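Local coordinates for protein putative isohexenylglutaconyl-CoA hydratase (Pseudomonas aeruginosa, PDB 4ZU2) that probably hydrates isohexenylglutaconyl-CoA, as a crotonase-family enzyme, in the breakdown of acyclic terpenes such as citronellate, at residues L9-I14 with L18-N23; V56-D61 with A192-L197. All coordinates share one frame; numbering follows the deposited sequence.

Contact 1 (L9-I14 with L18-N23)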
# COMPACT_ATOMS: atom_id res chain seq x y z
N LEU A 9 3.82 -2.46 33.89
CA LEU A 9 4.23 -3.50 32.98
C LEU A 9 4.84 -4.61 33.77
O LEU A 9 5.35 -4.41 34.88
CB LEU A 9 5.28 -2.98 31.99
CG LEU A 9 4.88 -1.79 31.14
CD1 LEU A 9 6.05 -1.25 30.34
CD2 LEU A 9 3.72 -2.18 30.25
N LEU A 10 4.79 -5.78 33.19
CA LEU A 10 5.58 -6.90 33.64
C LEU A 10 6.59 -7.30 32.55
O LEU A 10 6.23 -7.68 31.41
CB LEU A 10 4.67 -8.07 34.01
CG LEU A 10 3.70 -7.80 35.17
CD1 LEU A 10 2.67 -8.89 35.27
CD2 LEU A 10 4.42 -7.66 36.51
N LEU A 11 7.86 -7.21 32.92
CA LEU A 11 8.96 -7.52 32.03
C LEU A 11 9.44 -8.98 32.20
O LEU A 11 9.64 -9.45 33.33
CB LEU A 11 10.09 -6.54 32.30
CG LEU A 11 9.64 -5.07 32.40
CD1 LEU A 11 10.81 -4.10 32.53
CD2 LEU A 11 8.84 -4.73 31.16
N GLU A 12 9.61 -9.70 31.08
CA GLU A 12 10.10 -11.10 31.13
C GLU A 12 11.24 -11.40 30.15
O GLU A 12 11.03 -11.90 29.06
CB GLU A 12 8.95 -12.08 30.85
CG GLU A 12 7.60 -11.78 31.56
CD GLU A 12 6.52 -12.82 31.17
OE1 GLU A 12 6.71 -14.01 31.48
OE2 GLU A 12 5.50 -12.46 30.54
N PRO A 13 12.48 -11.10 30.54
CA PRO A 13 13.59 -11.35 29.61
C PRO A 13 14.15 -12.79 29.55
O PRO A 13 14.96 -13.19 30.38
CB PRO A 13 14.67 -10.37 30.10
CG PRO A 13 14.30 -10.02 31.50
CD PRO A 13 12.89 -10.37 31.75
N ILE A 14 13.77 -13.53 28.53
CA ILE A 14 14.30 -14.87 28.29
C ILE A 14 15.38 -14.86 27.20
O ILE A 14 15.08 -15.00 26.02
CB ILE A 14 13.18 -15.84 27.83
CG1 ILE A 14 12.35 -15.24 26.68
CG2 ILE A 14 12.26 -16.13 28.99
CD1 ILE A 14 11.95 -16.23 25.54
N LEU A 18 12.78 -10.14 25.00
CA LEU A 18 12.17 -9.39 26.11
C LEU A 18 10.64 -9.36 25.89
O LEU A 18 10.16 -8.71 24.96
CB LEU A 18 12.75 -7.99 26.25
CG LEU A 18 12.07 -7.00 27.23
CD1 LEU A 18 12.04 -7.53 28.66
CD2 LEU A 18 12.78 -5.68 27.21
N ARG A 19 9.91 -10.12 26.70
CA ARG A 19 8.45 -10.05 26.70
C ARG A 19 7.97 -8.91 27.58
O ARG A 19 8.45 -8.76 28.69
CB ARG A 19 7.88 -11.34 27.24
CG ARG A 19 7.85 -12.42 26.23
CD ARG A 19 8.88 -13.52 26.55
NE ARG A 19 8.92 -14.64 25.60
CZ ARG A 19 7.87 -15.32 25.15
NH1 ARG A 19 6.62 -15.03 25.50
NH2 ARG A 19 8.05 -16.31 24.32
N ILE A 20 6.99 -8.16 27.10
CA ILE A 20 6.50 -6.97 27.81
C ILE A 20 4.99 -7.05 27.86
O ILE A 20 4.33 -7.10 26.83
CB ILE A 20 6.86 -5.65 27.07
CG1 ILE A 20 8.37 -5.59 26.75
CG2 ILE A 20 6.39 -4.42 27.88
CD1 ILE A 20 8.73 -4.53 25.77
N THR A 21 4.43 -7.08 29.07
CA THR A 21 2.99 -7.28 29.20
C THR A 21 2.33 -6.04 29.77
O THR A 21 2.74 -5.50 30.79
CB THR A 21 2.63 -8.57 29.98
OG1 THR A 21 3.17 -9.70 29.30
CG2 THR A 21 1.12 -8.77 30.08
N LEU A 22 1.34 -5.55 29.05
CA LEU A 22 0.61 -4.40 29.51
C LEU A 22 -0.31 -4.96 30.58
O LEU A 22 -1.05 -5.94 30.36
CB LEU A 22 -0.21 -3.77 28.37
CG LEU A 22 0.51 -3.56 27.02
CD1 LEU A 22 -0.42 -2.96 25.99
CD2 LEU A 22 1.73 -2.75 27.19
N ASN A 23 -0.23 -4.35 31.75
CA ASN A 23 -0.72 -4.96 32.95
C ASN A 23 -1.56 -4.01 33.80
O ASN A 23 -1.17 -3.62 34.89
CB ASN A 23 0.51 -5.47 33.73
CG ASN A 23 0.16 -6.43 34.85
OD1 ASN A 23 0.87 -6.50 35.83
ND2 ASN A 23 -0.92 -7.17 34.70
O HOH W 1 2.72 -12.32 31.14

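Contact 2 (V56-D61 with A192-L197)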
# COMPACT_ATOMS: atom_id res chain seq x y z
N VAL A 56 8.21 -8.91 22.59
CA VAL A 56 6.84 -9.40 22.49
C VAL A 56 5.98 -8.53 23.40
O VAL A 56 6.32 -8.22 24.52
CB VAL A 56 6.74 -10.89 22.83
CG1 VAL A 56 5.39 -11.41 22.37
CG2 VAL A 56 7.86 -11.67 22.14
N LEU A 57 4.90 -8.07 22.83
CA LEU A 57 4.12 -7.05 23.39
C LEU A 57 2.77 -7.68 23.56
O LEU A 57 2.20 -8.20 22.60
CB LEU A 57 4.05 -5.87 22.43
CG LEU A 57 3.32 -4.66 22.99
CD1 LEU A 57 3.84 -4.26 24.34
CD2 LEU A 57 3.43 -3.48 22.00
N ARG A 58 2.29 -7.68 24.79
CA ARG A 58 1.11 -8.45 25.13
C ARG A 58 0.31 -7.80 26.26
O ARG A 58 0.81 -6.94 26.98
CB ARG A 58 1.51 -9.89 25.51
CG ARG A 58 0.49 -10.94 25.09
CD ARG A 58 0.85 -12.36 25.51
NE ARG A 58 1.64 -12.42 26.75
CZ ARG A 58 2.81 -13.05 26.88
NH1 ARG A 58 3.38 -13.71 25.86
NH2 ARG A 58 3.41 -13.03 28.07
N GLY A 59 -0.94 -8.21 26.39
CA GLY A 59 -1.85 -7.63 27.35
C GLY A 59 -2.28 -8.65 28.40
O GLY A 59 -2.50 -9.82 28.11
N ALA A 60 -2.37 -8.21 29.64
CA ALA A 60 -2.77 -9.11 30.70
C ALA A 60 -4.24 -9.47 30.51
O ALA A 60 -5.03 -8.67 30.00
CB ALA A 60 -2.55 -8.47 32.02
N ASP A 61 -4.58 -10.72 30.85
CA ASP A 61 -5.96 -11.17 31.00
C ASP A 61 -6.86 -11.21 29.79
O ASP A 61 -8.07 -11.06 29.92
CB ASP A 61 -6.63 -10.31 32.04
CG ASP A 61 -7.11 -11.10 33.18
OD1 ASP A 61 -8.23 -11.62 33.06
OD2 ASP A 61 -6.33 -11.23 34.15
N ALA A 192 -2.68 -22.22 19.65
CA ALA A 192 -2.36 -21.87 18.28
C ALA A 192 -1.69 -20.50 18.26
O ALA A 192 -0.77 -20.25 17.50
CB ALA A 192 -3.64 -21.83 17.45
N LEU A 193 -2.17 -19.60 19.11
CA LEU A 193 -1.66 -18.25 19.15
C LEU A 193 -0.23 -18.34 19.60
O LEU A 193 0.63 -17.64 19.08
CB LEU A 193 -2.47 -17.40 20.12
CG LEU A 193 -2.76 -15.94 19.70
CD1 LEU A 193 -3.65 -15.85 18.47
CD2 LEU A 193 -3.36 -15.16 20.85
N GLU A 194 0.01 -19.23 20.56
CA GLU A 194 1.32 -19.38 21.19
C GLU A 194 2.31 -20.13 20.32
O GLU A 194 3.51 -19.98 20.50
CB GLU A 194 1.20 -20.15 22.50
CG GLU A 194 0.69 -19.37 23.68
CD GLU A 194 1.59 -18.25 24.07
OE1 GLU A 194 2.79 -18.49 24.31
OE2 GLU A 194 1.09 -17.11 24.14
N GLN A 195 1.80 -20.99 19.46
CA GLN A 195 2.67 -21.81 18.64
C GLN A 195 3.18 -20.91 17.58
O GLN A 195 4.36 -20.87 17.34
CB GLN A 195 2.00 -23.07 18.05
CG GLN A 195 0.88 -22.90 17.02
CD GLN A 195 1.33 -22.81 15.52
OE1 GLN A 195 2.38 -23.32 15.14
NE2 GLN A 195 0.49 -22.18 14.68
N ARG A 196 2.27 -20.13 17.00
CA ARG A 196 2.66 -19.12 16.02
C ARG A 196 3.72 -18.19 16.57
O ARG A 196 4.64 -17.82 15.86
CB ARG A 196 1.47 -18.30 15.56
CG ARG A 196 1.86 -17.27 14.51
CD ARG A 196 2.25 -17.96 13.21
NE ARG A 196 1.10 -18.65 12.65
CZ ARG A 196 1.14 -19.44 11.57
NH1 ARG A 196 2.28 -19.65 10.91
NH2 ARG A 196 0.02 -20.00 11.12
N LEU A 197 3.59 -17.82 17.83
CA LEU A 197 4.54 -16.89 18.42
C LEU A 197 5.91 -17.51 18.47
O LEU A 197 6.90 -16.91 18.04
CB LEU A 197 4.14 -16.47 19.82
CG LEU A 197 5.16 -15.60 20.58
CD1 LEU A 197 5.44 -14.32 19.83
CD2 LEU A 197 4.66 -15.26 22.00

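Contact 1 (L9-I14 with L18-N23)
Leu-10 pairs with Thr-21 and Glu-12 with Arg-19, the two hydrogen-bonded pairs of an antiparallel beta hairpin. In the first, Leu-10 N reaches Thr-21 O at 3.2 Å and Thr-21 N reaches Leu-10 O at 3.0 Å. In the second, Glu-12 N meets Arg-19 O at 2.8 Å, whereas the return bond from Arg-19 N arrives well above the plane of the Glu-12 carbonyl. Apolar packing fills one face: Leu-9 CD2 lies alongside Leu-22 CD2 at 3.7 Å, Ile-20 CG2 touches a methyl of both Leu-9 and Leu-11, and Leu-18 CD1 sits against Leu-11 CB and Pro-13 CB. The Leu-10/Thr-21 face is mixed. A water donates to Glu-12 OE2 (2.8 Å) and also hydrogen-bonds Thr-21 OG1, bridging two side chains that do not bond directly. With CG1 between its backbone N and carbonyl carbon (chi1 50°), Ile-14 puts CD1 at the edge of the Arg-19 guanidinium, 3.4 Å from NE, a buried nitrogen without a polar partner. Helix 33-47 packs on Leu-9, Leu-18 and Leu-22 through Leu-39, Val-42 and Met-35; on the other face Arg-19 touches Leu-197 and Leu-201 of helix 190-205, and strand 54-59 continues the sheet beside strand 17-22.

Contact 2 (V56-D61 with A192-L197)
Val-56 turns CG1 anti to its backbone nitrogen (chi1 -165°), and Leu-197 swings CG into the equivalent position (chi1 173°), which brings the valine methyl against the fork of the leucine. CG1 of Val-56 stands 3.9 Å from CD1 of Leu-197 and equally far from CD2, and the two side chains cross at a slant. Both residues are buried and direct their CB atoms across the gap, so this small apolar junction is where strand and helix touch most closely.

Beside it, Arg-58 reaches from the next position on the same face of the strand. Its guanidinium presents an edge to Leu-197, with NH1 4.4 Å from CD2. Glu-194, one turn earlier in the helix, curls its carboxylate toward the same group, leaving OE2 4.4 Å from Arg-58 NH1. That oxygen lies well out of the guanidinium plane and no N-H is aimed at it; the pair is therefore an attraction of charges without a salt bridge.

The backbones stay well apart: the axes of strand 56-59 and helix 192-197 come no closer than 12.4 Å and run nearly antiparallel, 164° between their directions. Side chains alone span this distance. Leu-108 touches both Arg-58 and Glu-194, while Val-106 packs on Leu-197, so the neighbouring strand 104-109 shares in joining helix 190-205 to the sheet.

Arg-58 also has a long, weak ion pair with Glu-12, and its NH1 lies close to NH1 of Arg-19. The nearby carboxylates of Glu-12 and Glu-194 may partly offset the repulsion between Arg-58 and Arg-19. The chemistry is thus a short hydrocarbon contact bordered by loosely matched charges, consistent with a helix laid over an interior strand of the sheet rather than held by directional hydrogen bonds.

Contact 1 closes before contact 2 opens along the chain, yet their centres lie only 11 Å apart, on the same side of the chain's centre. Both belong to the mixed sheet of the crotonase fold, where strand 17-22 separates the edge strand 9-14 from strand 54-59. Probable hydrogen bonds stitch them directly: Ile-20 N to Val-56 O at 2.7 Å and Leu-22 N to Arg-58 O at 2.6 Å. Contact 1 is local, a hairpin near the N-terminus, whereas contact 2 brings back a helix more than 130 residues later. Together they connect the sheet edge with helix 190-205, which touches both strands 17-22 and 54-59.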